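Side-chain contacts in aluminum resistance protein (Clostridium novyi, PDB 3I16), which probably acts as a pyridoxal-phosphate-dependent carbon-sulfur lyase of the methionine gamma-lyase family, with a role linked to aluminum resistance: residues D17-L22 with I420-I425; I133-N138 with I149-V154; D204-K207 with D212-C215; G240-N245 with G249-G254. All blocks are in the same frame, centred on the assembly; numbering follows the deposited sequence. Where two conformers were deposited one is given.

Contact 1 (D17-L22 with I420-I425); sequences DRVLKL and IALSRI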
loop_
_atom_site.group_PDB
_atom_site.type_symbol
_atom_site.label_atom_id
_atom_site.label_comp_id
_atom_site.label_asym_id
_atom_site.label_seq_id
_atom_site.Cartn_x
_atom_site.Cartn_y
_atom_site.Cartn_z
ATOM N N ASP B 17 -36.306 -9.258 -26.011
ATOM C CA ASP B 17 -36.640 -10.687 -26.036
ATOM C C ASP B 17 -35.881 -11.472 -27.098
ATOM O O ASP B 17 -35.580 -12.623 -26.900
ATOM C CB ASP B 17 -38.140 -10.869 -26.268
ATOM C CG ASP B 17 -38.962 -10.418 -25.090
ATOM O OD1 ASP B 17 -38.434 -10.446 -23.949
ATOM O OD2 ASP B 17 -40.133 -10.046 -25.313
ATOM N N ARG B 18 -35.592 -10.855 -28.241
ATOM C CA ARG B 18 -34.839 -11.557 -29.291
ATOM C C ARG B 18 -33.466 -11.951 -28.777
ATOM O O ARG B 18 -33.007 -13.072 -29.006
ATOM C CB ARG B 18 -34.729 -10.680 -30.528
ATOM C CG ARG B 18 -33.921 -11.235 -31.690
ATOM C CD ARG B 18 -34.162 -10.317 -32.926
ATOM N NE ARG B 18 -33.772 -10.969 -34.174
ATOM C CZ ARG B 18 -34.120 -10.560 -35.402
ATOM N NH1 ARG B 18 -34.868 -9.477 -35.603
ATOM N NH2 ARG B 18 -33.724 -11.261 -36.456
ATOM N N VAL B 19 -32.816 -11.025 -28.080
ATOM C CA VAL B 19 -31.498 -11.306 -27.502
ATOM C C VAL B 19 -31.581 -12.340 -26.377
ATOM O O VAL B 19 -30.759 -13.245 -26.328
ATOM C CB VAL B 19 -30.775 -10.021 -27.056
ATOM C CG1 VAL B 19 -29.567 -10.344 -26.193
ATOM C CG2 VAL B 19 -30.365 -9.256 -28.295
ATOM N N LEU B 20 -32.603 -12.245 -25.525
ATOM C CA LEU B 20 -32.769 -13.220 -24.440
ATOM C C LEU B 20 -32.965 -14.605 -24.983
ATOM O O LEU B 20 -32.392 -15.545 -24.447
ATOM C CB LEU B 20 -33.915 -12.855 -23.501
ATOM C CG LEU B 20 -33.692 -11.630 -22.616
ATOM C CD1 LEU B 20 -35.004 -11.198 -21.933
ATOM C CD2 LEU B 20 -32.553 -11.897 -21.589
ATOM N N LYS B 21 -33.761 -14.739 -26.044
ATOM C CA LYS B 21 -34.003 -16.048 -26.663
ATOM C C LYS B 21 -32.746 -16.586 -27.343
ATOM O O LYS B 21 -32.480 -17.795 -27.302
ATOM C CB LYS B 21 -35.208 -16.000 -27.629
ATOM C CG LYS B 21 -35.428 -17.271 -28.464
ATOM C CD LYS B 21 -36.118 -18.424 -27.702
ATOM C CE LYS B 21 -37.620 -18.200 -27.590
ATOM N N LEU B 22 -31.986 -15.704 -27.989
ATOM C CA LEU B 22 -30.702 -16.096 -28.581
ATOM C C LEU B 22 -29.800 -16.627 -27.480
ATOM O O LEU B 22 -29.121 -17.631 -27.685
ATOM C CB LEU B 22 -30.006 -14.938 -29.311
ATOM C CG LEU B 22 -30.524 -14.580 -30.700
ATOM C CD1 LEU B 22 -30.071 -13.158 -31.030
ATOM C CD2 LEU B 22 -30.058 -15.608 -31.747
ATOM N N ILE B 420 -25.924 -7.028 -23.134
ATOM C CA ILE B 420 -26.004 -5.579 -23.242
ATOM C C ILE B 420 -25.481 -5.157 -24.618
ATOM O O ILE B 420 -26.186 -4.482 -25.364
ATOM C CB ILE B 420 -25.191 -4.863 -22.086
ATOM C CG1 ILE B 420 -25.876 -5.084 -20.731
ATOM C CG2 ILE B 420 -25.069 -3.344 -22.351
ATOM C CD1 ILE B 420 -25.031 -4.703 -19.507
ATOM N N ALA B 421 -24.286 -5.640 -24.970
ATOM C CA ALA B 421 -23.645 -5.287 -26.230
ATOM C C ALA B 421 -24.444 -5.761 -27.450
ATOM O O ALA B 421 -24.726 -4.981 -28.367
ATOM C CB ALA B 421 -22.203 -5.842 -26.265
ATOM N N LEU B 422 -24.852 -7.021 -27.453
ATOM C CA LEU B 422 -25.634 -7.528 -28.566
ATOM C C LEU B 422 -26.950 -6.805 -28.710
ATOM O O LEU B 422 -27.422 -6.587 -29.845
ATOM C CB LEU B 422 -25.862 -9.052 -28.450
ATOM C CG LEU B 422 -26.620 -9.727 -29.600
ATOM C CD1 LEU B 422 -25.913 -9.542 -30.919
ATOM C CD2 LEU B 422 -26.821 -11.241 -29.309
ATOM N N SER B 423 -27.574 -6.433 -27.596
ATOM C CA SER B 423 -28.869 -5.733 -27.664
ATOM C C SER B 423 -28.752 -4.371 -28.371
ATOM O O SER B 423 -29.739 -3.883 -28.922
ATOM C CB SER B 423 -29.512 -5.586 -26.285
ATOM O OG SER B 423 -29.871 -6.873 -25.748
ATOM N N ARG B 424 -27.574 -3.759 -28.340
ATOM C CA ARG B 424 -27.374 -2.511 -29.105
ATOM C C ARG B 424 -27.416 -2.742 -30.605
ATOM O O ARG B 424 -27.774 -1.832 -31.336
ATOM C CB ARG B 424 -26.042 -1.847 -28.811
ATOM C CG ARG B 424 -25.920 -1.231 -27.462
ATOM C CD ARG B 424 -24.485 -0.781 -27.231
ATOM N NE ARG B 424 -24.075 0.492 -27.840
ATOM C CZ ARG B 424 -23.903 1.651 -27.182
ATOM N NH1 ARG B 424 -24.145 1.763 -25.877
ATOM N NH2 ARG B 424 -23.475 2.729 -27.833
ATOM N N ILE B 425 -27.069 -3.939 -31.075
ATOM C CA ILE B 425 -27.036 -4.190 -32.525
ATOM C C ILE B 425 -28.109 -5.153 -33.054
ATOM O O ILE B 425 -28.338 -5.210 -34.259
ATOM C CB ILE B 425 -25.590 -4.601 -32.984
ATOM C CG1 ILE B 425 -25.180 -5.999 -32.522
ATOM C CG2 ILE B 425 -24.548 -3.630 -32.443
ATOM C CD1 ILE B 425 -23.719 -6.284 -32.845
#

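Contact 2 (I133-N138 with I149-V154); sequences IGITEN and INYKQV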
loop_
_atom_site.group_PDB
_atom_site.type_symbol
_atom_site.label_atom_id
_atom_site.label_comp_id
_atom_site.label_asym_id
_atom_site.label_seq_id
_atom_site.Cartn_x
_atom_site.Cartn_y
_atom_site.Cartn_z
ATOM N N ILE B 133 11.690 -5.570 -31.972
ATOM C CA ILE B 133 12.517 -6.360 -32.886
ATOM C C ILE B 133 13.213 -5.485 -33.920
ATOM O O ILE B 133 14.359 -5.739 -34.299
ATOM C CB ILE B 133 11.651 -7.434 -33.616
ATOM C CG1 ILE B 133 11.097 -8.433 -32.591
ATOM C CG2 ILE B 133 12.491 -8.147 -34.662
ATOM C CD1 ILE B 133 9.888 -9.242 -33.038
ATOM N N GLY B 134 12.513 -4.444 -34.353
ATOM C CA GLY B 134 12.987 -3.534 -35.390
ATOM C C GLY B 134 12.607 -4.058 -36.770
ATOM O O GLY B 134 13.298 -3.779 -37.739
ATOM N N ILE B 135 11.480 -4.764 -36.865
ATOM C CA ILE B 135 11.042 -5.428 -38.111
ATOM C C ILE B 135 11.009 -4.516 -39.325
ATOM O O ILE B 135 11.683 -4.785 -40.333
ATOM C CB ILE B 135 9.648 -6.092 -37.971
ATOM C CG1 ILE B 135 9.736 -7.345 -37.093
ATOM C CG2 ILE B 135 9.119 -6.490 -39.339
ATOM C CD1 ILE B 135 8.416 -8.024 -36.896
ATOM N N THR B 136 10.226 -3.447 -39.222
ATOM C CA THR B 136 10.089 -2.500 -40.304
ATOM C C THR B 136 10.753 -1.186 -39.905
ATOM O O THR B 136 11.760 -0.789 -40.499
ATOM C CB THR B 136 8.598 -2.269 -40.663
ATOM N N GLU B 137 10.219 -0.544 -38.869
ATOM C CA GLU B 137 10.680 0.771 -38.477
ATOM C C GLU B 137 11.829 0.735 -37.461
ATOM O O GLU B 137 11.824 -0.067 -36.497
ATOM C CB GLU B 137 9.505 1.576 -37.914
ATOM N N ASN B 138 12.805 1.613 -37.690
ATOM C CA ASN B 138 13.952 1.778 -36.797
ATOM C C ASN B 138 14.262 3.270 -36.680
ATOM O O ASN B 138 14.560 3.925 -37.669
ATOM C CB ASN B 138 15.149 0.969 -37.292
ATOM C CG ASN B 138 15.031 -0.502 -36.927
ATOM O OD1 ASN B 138 15.067 -0.863 -35.748
ATOM N ND2 ASN B 138 14.877 -1.358 -37.938
ATOM N N ILE B 149 21.096 -7.829 -33.963
ATOM C CA ILE B 149 20.348 -9.083 -33.851
ATOM C C ILE B 149 19.336 -9.119 -34.997
ATOM O O ILE B 149 18.509 -8.204 -35.130
ATOM C CB ILE B 149 19.653 -9.198 -32.497
ATOM C CG1 ILE B 149 20.691 -9.139 -31.365
ATOM C CG2 ILE B 149 18.864 -10.480 -32.418
ATOM C CD1 ILE B 149 20.110 -8.904 -30.034
ATOM N N ASN B 150 19.409 -10.177 -35.818
ATOM C CA ASN B 150 18.598 -10.282 -37.020
ATOM C C ASN B 150 17.280 -10.992 -36.764
ATOM O O ASN B 150 17.126 -11.718 -35.776
ATOM C CB ASN B 150 19.380 -11.028 -38.081
ATOM C CG ASN B 150 20.749 -10.429 -38.310
ATOM O OD1 ASN B 150 20.870 -9.268 -38.712
ATOM N ND2 ASN B 150 21.785 -11.209 -38.038
ATOM N N TYR B 151 16.339 -10.758 -37.665
ATOM C CA TYR B 151 14.996 -11.322 -37.595
ATOM C C TYR B 151 14.614 -12.000 -38.905
ATOM O O TYR B 151 14.821 -11.433 -39.983
ATOM C CB TYR B 151 13.989 -10.190 -37.349
ATOM C CG TYR B 151 12.550 -10.632 -37.441
ATOM C CD1 TYR B 151 11.922 -11.229 -36.356
ATOM C CD2 TYR B 151 11.815 -10.455 -38.619
ATOM C CE1 TYR B 151 10.615 -11.663 -36.430
ATOM C CE2 TYR B 151 10.485 -10.867 -38.700
ATOM C CZ TYR B 151 9.894 -11.478 -37.607
ATOM O OH TYR B 151 8.597 -11.896 -37.657
ATOM N N LYS B 152 14.084 -13.216 -38.794
ATOM C CA LYS B 152 13.499 -13.928 -39.910
ATOM C C LYS B 152 12.134 -14.412 -39.472
ATOM O O LYS B 152 11.835 -14.538 -38.269
ATOM C CB LYS B 152 14.359 -15.078 -40.400
ATOM C CG LYS B 152 15.486 -14.653 -41.311
ATOM C CD LYS B 152 16.286 -15.845 -41.816
ATOM C CE LYS B 152 17.420 -15.384 -42.705
ATOM N NZ LYS B 152 18.314 -16.493 -43.053
ATOM N N GLN B 153 11.292 -14.668 -40.458
ATOM C CA GLN B 153 9.919 -15.054 -40.210
ATOM C C GLN B 153 9.498 -16.172 -41.142
ATOM O O GLN B 153 9.888 -16.184 -42.291
ATOM C CB GLN B 153 9.036 -13.834 -40.467
ATOM C CG GLN B 153 7.543 -14.043 -40.365
ATOM C CD GLN B 153 6.794 -12.739 -40.562
ATOM O OE1 GLN B 153 7.138 -11.723 -39.959
ATOM N NE2 GLN B 153 5.762 -12.759 -41.395
ATOM N N VAL B 154 8.746 -17.125 -40.600
ATOM C CA VAL B 154 8.120 -18.167 -41.366
ATOM C C VAL B 154 6.636 -18.078 -41.006
ATOM O O VAL B 154 6.258 -18.096 -39.828
ATOM C CB VAL B 154 8.690 -19.548 -41.075
ATOM C CG1 VAL B 154 7.811 -20.620 -41.730
ATOM C CG2 VAL B 154 10.140 -19.614 -41.566
HETATM O O HOH W 1 15.940 -7.673 -35.695
#

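Contact 3 (D204-K207 with D212-C215); sequences DCVK and DIIC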
loop_
_atom_site.group_PDB
_atom_site.type_symbol
_atom_site.label_atom_id
_atom_site.label_comp_id
_atom_site.label_asym_id
_atom_site.label_seq_id
_atom_site.Cartn_x
_atom_site.Cartn_y
_atom_site.Cartn_z
ATOM N N ASP B 204 9.685 -30.006 -31.214
ATOM C CA ASP B 204 10.333 -31.231 -31.720
ATOM C C ASP B 204 11.018 -31.029 -33.075
ATOM O O ASP B 204 12.117 -31.523 -33.315
ATOM C CB ASP B 204 9.333 -32.390 -31.816
ATOM C CG ASP B 204 8.858 -32.848 -30.467
ATOM O OD1 ASP B 204 9.440 -32.413 -29.462
ATOM O OD2 ASP B 204 7.909 -33.644 -30.407
ATOM N N CYS B 205 10.369 -30.285 -33.950
ATOM C CA CYS B 205 10.922 -30.002 -35.258
ATOM C C CYS B 205 12.220 -29.170 -35.175
ATOM O O CYS B 205 13.238 -29.490 -35.821
ATOM C CB CYS B 205 9.852 -29.266 -36.061
ATOM S SG CYS B 205 10.357 -28.664 -37.638
ATOM N N VAL B 206 12.179 -28.101 -34.394
ATOM C CA VAL B 206 13.338 -27.207 -34.239
ATOM C C VAL B 206 14.551 -27.924 -33.617
ATOM O O VAL B 206 15.671 -27.845 -34.141
ATOM C CB VAL B 206 12.972 -25.969 -33.386
ATOM C CG1 VAL B 206 14.236 -25.160 -32.977
ATOM C CG2 VAL B 206 11.965 -25.098 -34.122
ATOM N N LYS B 207 14.313 -28.602 -32.490
ATOM C CA LYS B 207 15.346 -29.324 -31.763
ATOM C C LYS B 207 15.956 -30.459 -32.610
ATOM O O LYS B 207 17.114 -30.834 -32.432
ATOM C CB LYS B 207 14.776 -29.907 -30.468
ATOM C CG LYS B 207 14.273 -28.911 -29.431
ATOM C CD LYS B 207 15.368 -28.100 -28.833
ATOM C CE LYS B 207 14.813 -27.177 -27.770
ATOM N NZ LYS B 207 15.886 -26.377 -27.150
ATOM N N ASP B 212 20.444 -26.921 -29.537
ATOM C CA ASP B 212 20.764 -25.701 -28.798
ATOM C C ASP B 212 19.867 -24.486 -29.102
ATOM O O ASP B 212 20.000 -23.469 -28.433
ATOM C CB ASP B 212 22.262 -25.330 -28.926
ATOM C CG ASP B 212 22.685 -24.936 -30.343
ATOM O OD1 ASP B 212 21.843 -24.806 -31.258
ATOM O OD2 ASP B 212 23.906 -24.754 -30.539
ATOM N N ILE B 213 18.952 -24.584 -30.064
ATOM C CA ILE B 213 18.060 -23.451 -30.381
ATOM C C ILE B 213 17.080 -23.221 -29.219
ATOM O O ILE B 213 16.412 -24.140 -28.757
ATOM C CB ILE B 213 17.290 -23.684 -31.740
ATOM C CG1 ILE B 213 18.279 -23.813 -32.899
ATOM C CG2 ILE B 213 16.327 -22.533 -32.035
ATOM C CD1 ILE B 213 17.670 -24.383 -34.192
ATOM N N ILE B 214 17.030 -22.007 -28.702
ATOM C CA ILE B 214 16.100 -21.697 -27.616
ATOM C C ILE B 214 14.686 -21.612 -28.211
ATOM O O ILE B 214 14.435 -20.880 -29.181
ATOM C CB ILE B 214 16.450 -20.357 -26.934
ATOM C CG1 ILE B 214 17.829 -20.425 -26.289
ATOM C CG2 ILE B 214 15.403 -19.960 -25.887
ATOM C CD1 ILE B 214 18.034 -21.633 -25.344
ATOM N N CYS B 215 13.778 -22.403 -27.663
ATOM C CA CYS B 215 12.381 -22.340 -28.058
ATOM C C CYS B 215 11.624 -21.478 -27.049
ATOM O O CYS B 215 11.396 -21.890 -25.908
ATOM C CB CYS B 215 11.827 -23.740 -28.169
ATOM S SG CYS B 215 12.447 -24.552 -29.695
#

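Contact 4 (G240-N245 with G249-G254); sequences GSLIKN and GIAPTG. With EDO (1,2-ethanediol), chain H.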
loop_
_atom_site.group_PDB
_atom_site.type_symbol
_atom_site.label_atom_id
_atom_site.label_comp_id
_atom_site.label_asym_id
_atom_site.label_seq_id
_atom_site.Cartn_x
_atom_site.Cartn_y
_atom_site.Cartn_z
ATOM N N GLY B 240 4.680 -14.009 -20.071
ATOM C CA GLY B 240 3.324 -13.475 -20.064
ATOM C C GLY B 240 3.102 -12.299 -19.122
ATOM O O GLY B 240 3.991 -11.899 -18.366
ATOM N N SER B 241 1.885 -11.761 -19.178
ATOM C CA SER B 241 1.442 -10.609 -18.372
ATOM C C SER B 241 0.608 -11.022 -17.147
ATOM O O SER B 241 -0.294 -11.853 -17.251
ATOM C CB SER B 241 0.598 -9.670 -19.243
ATOM O OG SER B 241 -0.065 -8.683 -18.457
ATOM N N LEU B 242 0.879 -10.414 -15.997
ATOM C CA LEU B 242 0.119 -10.725 -14.792
ATOM C C LEU B 242 -1.266 -10.043 -14.760
ATOM O O LEU B 242 -2.004 -10.232 -13.806
ATOM C CB LEU B 242 0.913 -10.388 -13.503
ATOM C CG LEU B 242 2.150 -11.213 -13.099
ATOM C CD1 LEU B 242 2.366 -11.034 -11.593
ATOM C CD2 LEU B 242 2.057 -12.702 -13.394
ATOM N N ILE B 243 -1.598 -9.212 -15.744
ATOM C CA ILE B 243 -2.942 -8.653 -15.812
ATOM C C ILE B 243 -3.819 -9.393 -16.838
ATOM O O ILE B 243 -4.874 -8.893 -17.214
ATOM C CB ILE B 243 -2.990 -7.104 -15.927
ATOM C CG1 ILE B 243 -2.518 -6.590 -17.273
ATOM C CG2 ILE B 243 -2.199 -6.461 -14.747
ATOM C CD1 ILE B 243 -2.649 -5.042 -17.383
ATOM N N LYS B 244 -3.339 -10.555 -17.318
ATOM C CA LYS B 244 -4.138 -11.442 -18.153
ATOM C C LYS B 244 -4.451 -12.631 -17.236
ATOM O O LYS B 244 -4.524 -12.452 -16.042
ATOM C CB LYS B 244 -3.428 -11.859 -19.437
ATOM C CG LYS B 244 -3.048 -10.709 -20.336
ATOM C CD LYS B 244 -2.477 -11.220 -21.639
ATOM C CE LYS B 244 -1.948 -10.076 -22.487
ATOM N NZ LYS B 244 -2.970 -9.008 -22.660
ATOM N N ASN B 245 -4.633 -13.829 -17.787
ATOM C CA ASN B 245 -5.053 -15.016 -17.012
ATOM C C ASN B 245 -4.394 -15.278 -15.651
ATOM O O ASN B 245 -5.077 -15.412 -14.639
ATOM C CB ASN B 245 -4.856 -16.305 -17.834
ATOM C CG ASN B 245 -5.502 -16.265 -19.217
ATOM O OD1 ASN B 245 -5.732 -15.201 -19.771
ATOM N ND2 ASN B 245 -5.744 -17.449 -19.795
ATOM N N GLY B 249 -7.216 -11.924 -12.090
ATOM C CA GLY B 249 -7.995 -10.714 -11.944
ATOM C C GLY B 249 -7.594 -9.838 -10.763
ATOM O O GLY B 249 -8.210 -8.828 -10.543
ATOM N N ILE B 250 -6.566 -10.205 -10.001
ATOM C CA ILE B 250 -6.187 -9.394 -8.834
ATOM C C ILE B 250 -4.724 -8.898 -8.776
ATOM O O ILE B 250 -4.444 -7.915 -8.113
ATOM C CB ILE B 250 -6.636 -10.055 -7.513
ATOM C CG1 ILE B 250 -5.882 -11.334 -7.235
ATOM C CG2 ILE B 250 -8.170 -10.365 -7.546
ATOM C CD1 ILE B 250 -6.330 -11.989 -5.954
ATOM N N ALA B 251 -3.803 -9.544 -9.472
ATOM C CA ALA B 251 -2.437 -9.015 -9.575
ATOM C C ALA B 251 -2.588 -7.595 -10.175
ATOM O O ALA B 251 -3.292 -7.413 -11.162
ATOM C CB ALA B 251 -1.584 -9.908 -10.491
ATOM N N PRO B 252 -1.987 -6.590 -9.557
ATOM C CA PRO B 252 -2.193 -5.229 -10.048
ATOM C C PRO B 252 -1.350 -4.797 -11.265
ATOM O O PRO B 252 -1.720 -3.820 -11.923
ATOM C CB PRO B 252 -1.865 -4.377 -8.825
ATOM C CG PRO B 252 -0.883 -5.158 -8.082
ATOM C CD PRO B 252 -1.298 -6.590 -8.258
ATOM N N THR B 253 -0.248 -5.502 -11.549
ATOM C CA THR B 253 0.598 -5.228 -12.704
ATOM C C THR B 253 1.670 -6.319 -12.759
ATOM O O THR B 253 1.612 -7.274 -11.992
ATOM C CB THR B 253 1.243 -3.800 -12.642
ATOM O OG1 THR B 253 1.926 -3.509 -13.873
ATOM C CG2 THR B 253 2.163 -3.700 -11.459
ATOM N N GLY B 254 2.603 -6.223 -13.704
ATOM C CA GLY B 254 3.720 -7.153 -13.745
ATOM C C GLY B 254 3.721 -8.172 -14.851
ATOM O O GLY B 254 2.826 -8.210 -15.692
HETATM C C1 EDO H . -7.404 -5.601 -5.148
HETATM O O1 EDO H . -8.079 -5.008 -6.270
HETATM C C2 EDO H . -6.385 -6.628 -5.587
HETATM O O2 EDO H . -5.357 -5.990 -6.344
HETATM O O HOH W 2 1.096 -6.569 -17.092
#

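Contact 1 (D17-L22 with I420-I425)
A helix-helix junction brings Val-19, near the start of the long helix 17-54, against Leu-422 and Ser-423 at the C-terminal end of the chain. The axes of the two short segments approach to 9.6 Å with 131° between their N-to-C directions, and the CA atoms of Val-19 and Ser-423 are the closest such pair. Val-19 straddles the hydroxyl of Ser-423: its CG1 is 3.5 Å from Ser-423 OG, and its CG2 stands at the same distance on the other branch. With CG1 anti to the backbone N (chi1 167°), CG2 is placed beside that N, where it also reaches Leu-422, CG2 to CG measuring 4.0 Å. The hydroxyl is satisfied within its own helix by the carbonyl O of Leu-419, which is consistent with an apolar side chain lying against it. In this member of the PLP-dependent aminotransferase clan, the junction thus joins the first long helix to the last helix of the chain. Leu-22, one turn beyond Val-19, extends the apolar patch: Leu-22 CD1 lies 4.1 Å from Leu-422 CD2, the two side chains crossing at about a right angle. Helix 287-318 lines the same patch, Ile-314 touching both leucines.

Contact 2 (I133-N138 with I149-V154)
Ile-135 lies over one face of the Tyr-151 ring, its CG1 4.0 Å from the ring centroid and only 13° off the ring normal, which meets the geometry of a CH-pi contact. The CG1 atom is offset toward the rim, and the chain runs on outward, with Ile-135 CD1 3.8 Å from Tyr-151 CZ. Ile-133 meets the base of the same side chain obliquely through its gamma methyl, Ile-133 CG2 being 3.6 Å from Tyr-151 CD1 and almost as near to CB and CG. The ring is fixed at its far end too: Tyr-151 OH donates to Gln-153 OE1 at 2.7 Å, an oxygen that lies in the ring plane at the edge. Tyr-151 CG is anti to the backbone N (chi1 172°), which extends the ring from the strand toward the two isoleucines. These contacts fall within the crossover from strand 117-120 through helix 129-133 to its parallel neighbour, strand 150-153, at the border of the seven-stranded sheet. Gly-134, the first residue to leave helical angles after helix 129-133, has positive phi; its carbonyl O accepts Asn-138 ND2 at 2.9 Å, a bond bent at the hydrogen, which ties back the loop that follows. A water spans the two backbones, donating to Ile-133 O at 2.9 Å and to Ile-149 O at 2.7 Å, while the Ile-149 side chain packs on Phe-147 of the second subunit.

Contact 3 (D204-K207 with D212-C215)
Lys-207 NZ is held by three oxygens: the carbonyl of Ile-213 across the contact, the carbonyl of Lys-211, and the carboxylate of Asp-236, with which it forms a salt bridge. The bond from Lys-207 NZ to Ile-213 O measures 2.8 Å; the C=O...N angle is 156°, with the nitrogen tilted 23° from the carbonyl plane. A bend at chi2 (-67°) turns the lysine chain from the helix toward the residue that leads into strand 214-218, after which it runs fully extended to the amine. Its last methylene passes the thiol, Lys-207 CE lying 4.0 Å from Cys-215 SG. Asp-236 OD2 also accepts the backbone N of Cys-215, so a single carboxylate oxygen links the lysine to the strand, and the carboxylate probably offsets the charge of the amine. Next to this polar group the contact is apolar and tight. Val-206 CG1 is 3.5 Å from Ile-213 CG2, closer than usual for two carbons, and the two side chains cross at about a right angle. The same Val-206 methyl carbon sits 3.8 Å from Cys-215 SG and 3.7 Å from Ile-213 CD1, so this one methyl meets both Ile-213, just before the strand, and Cys-215 within it. Both segments belong to the beta-alpha-beta unit of strand 177-183, helix 196-209 and strand 214-218; Val-180 of the first strand and Leu-171 of helix 164-173 each touch both Val-206 and Ile-213.

Contact 4 (G240-N245 with G249-G254)
Leu-242 makes the tight part of this contact, held by its backbone and packed by its side chain. Its N donates to Gly-254 O at 3.0 Å in a nearly straight bond (170° at the hydrogen), although the nitrogen stands well above the carbonyl plane, 49° out of it. Leu-242 CB lies 3.5 Å from Thr-253 O, and the methyl of Ala-251 presses on the leucine from the opposing loop, Ala-251 CB being 3.4 Å from Leu-242 O. Ile-243 adds its gamma methyl: with CG1 between the backbone N and the carbonyl carbon (chi1 70°), CG2 faces the loop at 3.7 Å from Thr-253 CA. Packing gives way to water beside Ser-241, where one molecule bridges Ser-241 OG and Gly-254 O, each 2.8 Å away. The same serine oxygen accepts Ile-243 N at 3.2 Å, forming an ST turn within the type I turn from Ser-241 to Lys-244. Lys-244, the last residue of this turn, touches the pyridoxal phosphate. At the far border, Ile-250 O accepts a 1,2-ethanediol, probably from the crystallisation liquor, that is also bound by Arg-288 and Gln-292 of the third subunit. The two segments form most of the connection between antiparallel neighbours, strands 237-241 and 255-259; Leu-242 rests on Met-290 of helix 287-318, and Thr-253 OG1 is hydrogen-bonded to Gly-67 O of the second subunit.

In the fold
From the N terminus, the chain opens contact 1 at residues 17-22 and closes it only at 420-425, so the other three all fall within that span. They follow one another without crossing: contact 2 shuts a short loop ending on strand 150-153, contact 3 the return from helix 196-209 to strand 214-218, and contact 4 the turn from strand 237-241 toward strand 255-259. Contacts 2, 3 and 4 all reach the seven-stranded sheet, and the strands of contacts 3 and 4 are neighbours in it. Contact 1 joins the two chain ends instead, its centre about 48 Å from that of contact 3, on opposite sides of the chain's centre. Contact 4 is the one containing a cofactor-pocket residue.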